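Local atomic coordinates of peptidase M28 (Shewanella amazonensis SB2B, PDB entry 3IIB), a protein that probably acts as a zinc-dependent metallopeptidase of family M28, cleaving dipeptides or trimming residues from the carboxyl end of peptides. Residues V46-D49 with W50-K54; Y300-E303 with E304-L307. All blocks are in the same frame, centred on the assembly; numbering follows the deposited sequence.

Interaction 1. Residues V46-D49 with W50-K54; sequences VAVD and WAIAK
Val46, Ala47, Val48 and Asp49 each offer a carbonyl to an amide four residues on, joining 46-49 to 50-54 as successive turns of one alpha-helix. Trp50 N meets Val46 O at 2.9 Å, and Ala51 N meets Ala47 O at the same length. The bond from Ile52 N to Val48 O is straighter, with an N-H...O angle of 170°, and Ala53 N closes the series on Asp49 O at 3.1 Å.

Apolar contacts between side chains are sparse. Val48 CG1 lies 4.5 Å from Ile52 CG1, two beta-branched residues one turn apart, in loose contact on the same side of the helix. Ala47 and Ala51 suit their places because their small side chains are buried, Ala47 against Val34 and Arg37, Ala51 against Leu258 and Val238.

The indole makes contacts of another kind. The first torsion of Trp50 (chi1 165°) sets CG opposite the backbone N; the ring runs forward along the helix, toward its C-terminal end, and CE3 stays 3.7 Å from Ala47 O, which sits at the ring edge in its plane. Over one ring face Lys54 CB rides 4.3 Å above the plane, off toward the rim.

Polar ends find partners beyond the two turns. The indole NE1 donates to Ser29 OG, which also hydrogen-bonds Lys54 NZ, while the carboxylate of Asp49 forms a salt bridge with Lys45 on the exposed side.

Helix 42-57 thus lies amphipathically across the fold: Trp50 packs on Ile26 and Leu30 of helix 22-33, Val48 and Ile52 rest on Val238 of strand 220-242, and Ile52 also reaches Val63 of strand 62-84.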
loop_
_atom_site.group_PDB
_atom_site.type_symbol
_atom_site.label_atom_id
_atom_site.label_comp_id
_atom_site.label_asym_id
_atom_site.label_seq_id
_atom_site.Cartn_x
_atom_site.Cartn_y
_atom_site.Cartn_z
ATOM N N VAL A 46 8.157 25.804 6.496
ATOM C CA VAL A 46 9.237 25.116 5.736
ATOM C C VAL A 46 8.944 25.062 4.246
ATOM O O VAL A 46 9.830 25.370 3.449
ATOM C CB VAL A 46 9.581 23.719 6.322
ATOM C CG1 VAL A 46 10.655 22.987 5.498
ATOM C CG2 VAL A 46 9.997 23.864 7.854
ATOM N N ALA A 47 7.704 24.733 3.874
ATOM C CA ALA A 47 7.314 24.653 2.468
ATOM C C ALA A 47 7.318 26.039 1.817
ATOM O O ALA A 47 7.808 26.217 0.689
ATOM C CB ALA A 47 5.949 23.985 2.330
ATOM N N VAL A 48 6.806 27.049 2.548
ATOM C CA VAL A 48 6.815 28.418 2.025
ATOM C C VAL A 48 8.268 28.887 1.770
ATOM O O VAL A 48 8.552 29.465 0.705
ATOM C CB VAL A 48 6.004 29.387 2.970
ATOM C CG1 VAL A 48 6.333 30.855 2.673
ATOM C CG2 VAL A 48 4.506 29.051 2.898
ATOM N N ASP A 49 9.158 28.659 2.741
ATOM C CA ASP A 49 10.524 29.131 2.631
ATOM C C ASP A 49 11.191 28.380 1.462
ATOM O O ASP A 49 11.915 28.970 0.653
ATOM C CB ASP A 49 11.273 28.944 3.936
ATOM C CG ASP A 49 10.837 29.944 5.004
ATOM O OD1 ASP A 49 10.204 30.942 4.632
ATOM O OD2 ASP A 49 11.099 29.702 6.190
ATOM N N TRP A 50 10.853 27.103 1.320
ATOM C CA TRP A 50 11.419 26.285 0.238
ATOM C C TRP A 50 10.999 26.862 -1.118
ATOM O O TRP A 50 11.811 26.950 -2.026
ATOM C CB TRP A 50 10.992 24.825 0.371
ATOM C CG TRP A 50 11.242 24.022 -0.891
ATOM C CD1 TRP A 50 12.347 23.291 -1.176
ATOM C CD2 TRP A 50 10.373 23.906 -2.016
ATOM N NE1 TRP A 50 12.232 22.724 -2.424
ATOM C CE2 TRP A 50 11.012 23.068 -2.952
ATOM C CE3 TRP A 50 9.077 24.389 -2.308
ATOM C CZ2 TRP A 50 10.434 22.742 -4.182
ATOM C CZ3 TRP A 50 8.502 24.067 -3.547
ATOM C CH2 TRP A 50 9.188 23.246 -4.471
ATOM N N ALA A 51 9.737 27.242 -1.224
ATOM C CA ALA A 51 9.149 27.695 -2.500
ATOM C C ALA A 51 9.701 29.048 -2.879
ATOM O O ALA A 51 10.085 29.275 -4.015
ATOM C CB ALA A 51 7.613 27.717 -2.380
ATOM N N ILE A 52 9.822 29.943 -1.906
ATOM C CA ILE A 52 10.446 31.246 -2.149
ATOM C C ILE A 52 11.886 31.075 -2.693
ATOM O O ILE A 52 12.269 31.663 -3.739
ATOM C CB ILE A 52 10.381 32.123 -0.850
ATOM C CG1 ILE A 52 8.938 32.570 -0.515
ATOM C CG2 ILE A 52 11.210 33.371 -1.015
ATOM C CD1 ILE A 52 8.369 33.596 -1.507
ATOM N N ALA A 53 12.678 30.240 -2.016
ATOM C CA ALA A 53 14.065 30.027 -2.398
ATOM C C ALA A 53 14.103 29.393 -3.791
ATOM O O ALA A 53 14.932 29.760 -4.612
ATOM C CB ALA A 53 14.799 29.119 -1.354
ATOM N N LYS A 54 13.202 28.446 -4.037
ATOM C CA LYS A 54 13.212 27.738 -5.296
ATOM C C LYS A 54 12.904 28.664 -6.420
ATOM O O LYS A 54 13.570 28.643 -7.460
ATOM C CB LYS A 54 12.232 26.559 -5.263
ATOM C CG LYS A 54 12.220 25.702 -6.538
ATOM C CD LYS A 54 13.549 24.953 -6.720
ATOM C CE LYS A 54 13.869 23.986 -5.582
ATOM N NZ LYS A 54 15.147 23.236 -5.826
#

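Interaction 2. Residues Y300-E303 with E304-L307; sequences YAAE and ELGL. With ZN (zinc ion), chain B.
The paired glutamates Glu303 and Glu304 belong to the two-zinc centre of this M28 peptidase. Glu304 holds one zinc ion with both oxygens, OE1 at 2.2 Å; Asp269 and His402 complete the protein ligands, and two waters fill the remaining places. Glu303 has been seen to bind the other zinc of the pair, though here its side chain stops about 4 Å from that ion. Glu303 OE1 accepts a 2.7 Å hydrogen bond from water 1, which lies 2.1 Å from the zinc of Glu304. The CG of Glu303 stands anti to the backbone N (chi1 -176°) and the chain then bends at chi2, bringing the carboxylate across that of Glu304, their planes 70° apart. Were Glu303 an alanine, the zinc-bound water would probably lose this acceptor, and Leu307 CD2, 3.8 Å from Glu303 OE2, the carboxylate beside it.

The backbone folds into a tight turn here. Glu303 O takes two hydrogen bonds from the same face of its plane: Gly306 N at 3.1 Å, well above the plane, and Leu307 N at 3.0 Å along a nearly straight N-H...O line (174°). A weak bond links Leu305 N to Ala302 O. Gly306 has positive phi, where a side chain would jam against the preceding carbonyl, so glycine fits.

The turn links strand 293-300 to helix 308-316, with Leu307 as N-cap. Asp259 accepts from Glu304 N, both glutamates touch His257 of strand 247-257, and Ala302 and Leu305 pack on Val70 and Pro71 of strand 62-84.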
loop_
_atom_site.group_PDB
_atom_site.type_symbol
_atom_site.label_atom_id
_atom_site.label_comp_id
_atom_site.label_asym_id
_atom_site.label_seq_id
_atom_site.Cartn_x
_atom_site.Cartn_y
_atom_site.Cartn_z
ATOM N N TYR A 300 -0.791 28.065 -3.998
ATOM C CA TYR A 300 -1.776 28.445 -3.005
ATOM C C TYR A 300 -1.581 27.722 -1.703
ATOM O O TYR A 300 -1.232 26.543 -1.666
ATOM C CB TYR A 300 -3.224 28.172 -3.501
ATOM C CG TYR A 300 -3.719 29.052 -4.635
ATOM C CD1 TYR A 300 -4.256 30.279 -4.368
ATOM C CD2 TYR A 300 -3.682 28.633 -5.955
ATOM C CE1 TYR A 300 -4.760 31.100 -5.386
ATOM C CE2 TYR A 300 -4.148 29.449 -6.978
ATOM C CZ TYR A 300 -4.710 30.660 -6.684
ATOM O OH TYR A 300 -5.219 31.448 -7.690
ATOM N N ALA A 301 -1.856 28.455 -0.631
ATOM C CA ALA A 301 -1.903 27.950 0.723
ATOM C C ALA A 301 -3.236 27.287 1.042
ATOM O O ALA A 301 -4.306 27.729 0.608
ATOM C CB ALA A 301 -1.674 29.134 1.762
ATOM N N ALA A 302 -3.144 26.253 1.873
ATOM C CA ALA A 302 -4.258 25.738 2.635
ATOM C C ALA A 302 -5.442 25.347 1.752
ATOM O O ALA A 302 -6.587 25.524 2.121
ATOM C CB ALA A 302 -4.650 26.739 3.747
ATOM N N GLU A 303 -5.152 24.789 0.586
ATOM C CA GLU A 303 -6.227 24.263 -0.272
ATOM C C GLU A 303 -6.988 23.135 0.419
ATOM O O GLU A 303 -8.198 23.055 0.306
ATOM C CB GLU A 303 -5.667 23.816 -1.629
ATOM C CG GLU A 303 -6.742 23.349 -2.605
ATOM C CD GLU A 303 -7.148 21.893 -2.437
ATOM O OE1 GLU A 303 -6.426 21.153 -1.745
ATOM O OE2 GLU A 303 -8.173 21.483 -3.017
ATOM N N GLU A 304 -6.271 22.265 1.118
ATOM C CA GLU A 304 -6.847 21.080 1.771
ATOM C C GLU A 304 -7.846 21.427 2.864
ATOM O O GLU A 304 -8.706 20.622 3.190
ATOM C CB GLU A 304 -5.738 20.190 2.360
ATOM C CG GLU A 304 -4.656 19.709 1.378
ATOM C CD GLU A 304 -5.154 18.655 0.405
ATOM O OE1 GLU A 304 -6.374 18.375 0.373
ATOM O OE2 GLU A 304 -4.286 18.078 -0.277
ATOM N N LEU A 305 -7.740 22.642 3.399
ATOM C CA LEU A 305 -8.592 23.081 4.483
ATOM C C LEU A 305 -9.792 23.899 3.978
ATOM O O LEU A 305 -10.446 24.575 4.766
ATOM C CB LEU A 305 -7.788 23.893 5.497
ATOM C CG LEU A 305 -6.520 23.194 6.016
ATOM C CD1 LEU A 305 -5.916 24.089 7.135
ATOM C CD2 LEU A 305 -6.782 21.764 6.518
ATOM N N GLY A 306 -10.086 23.841 2.683
ATOM C CA GLY A 306 -11.216 24.576 2.136
ATOM C C GLY A 306 -10.871 25.744 1.231
ATOM O O GLY A 306 -11.533 26.789 1.262
ATOM N N LEU A 307 -9.872 25.562 0.375
ATOM C CA LEU A 307 -9.505 26.608 -0.585
ATOM C C LEU A 307 -9.200 27.946 0.087
ATOM O O LEU A 307 -9.440 28.979 -0.478
ATOM C CB LEU A 307 -10.595 26.834 -1.638
ATOM C CG LEU A 307 -11.339 25.634 -2.187
ATOM C CD1 LEU A 307 -12.392 26.091 -3.240
ATOM C CD2 LEU A 307 -10.355 24.618 -2.733
HETATM ZN ZN ZN B . -6.082 17.084 -1.414
HETATM O O HOH W 1 -6.297 18.711 -2.777
HETATM O O HOH W 2 -7.952 16.750 -2.385
#

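Overall arrangement
From the N terminus, the chain first builds interaction 1 within helix 42-57, then runs through strand 62-84 and most of the large mixed sheet before reaching interaction 2, the turn between strand 293-300 and helix 308-316. Both contacts are local, joining consecutive residues without closing a long loop, and they follow in series, neither nesting nor crossing. The centres of interaction 1 and interaction 2 lie about 17 Å apart, and the nearest atoms of interaction 1 and interaction 2 about 6 Å apart, without touching. Strands 62-84 and 220-242 are common to both: the helix packs on them, and the turn region also contacts them. One contact thus belongs to a covering helix, the other to the zinc centre.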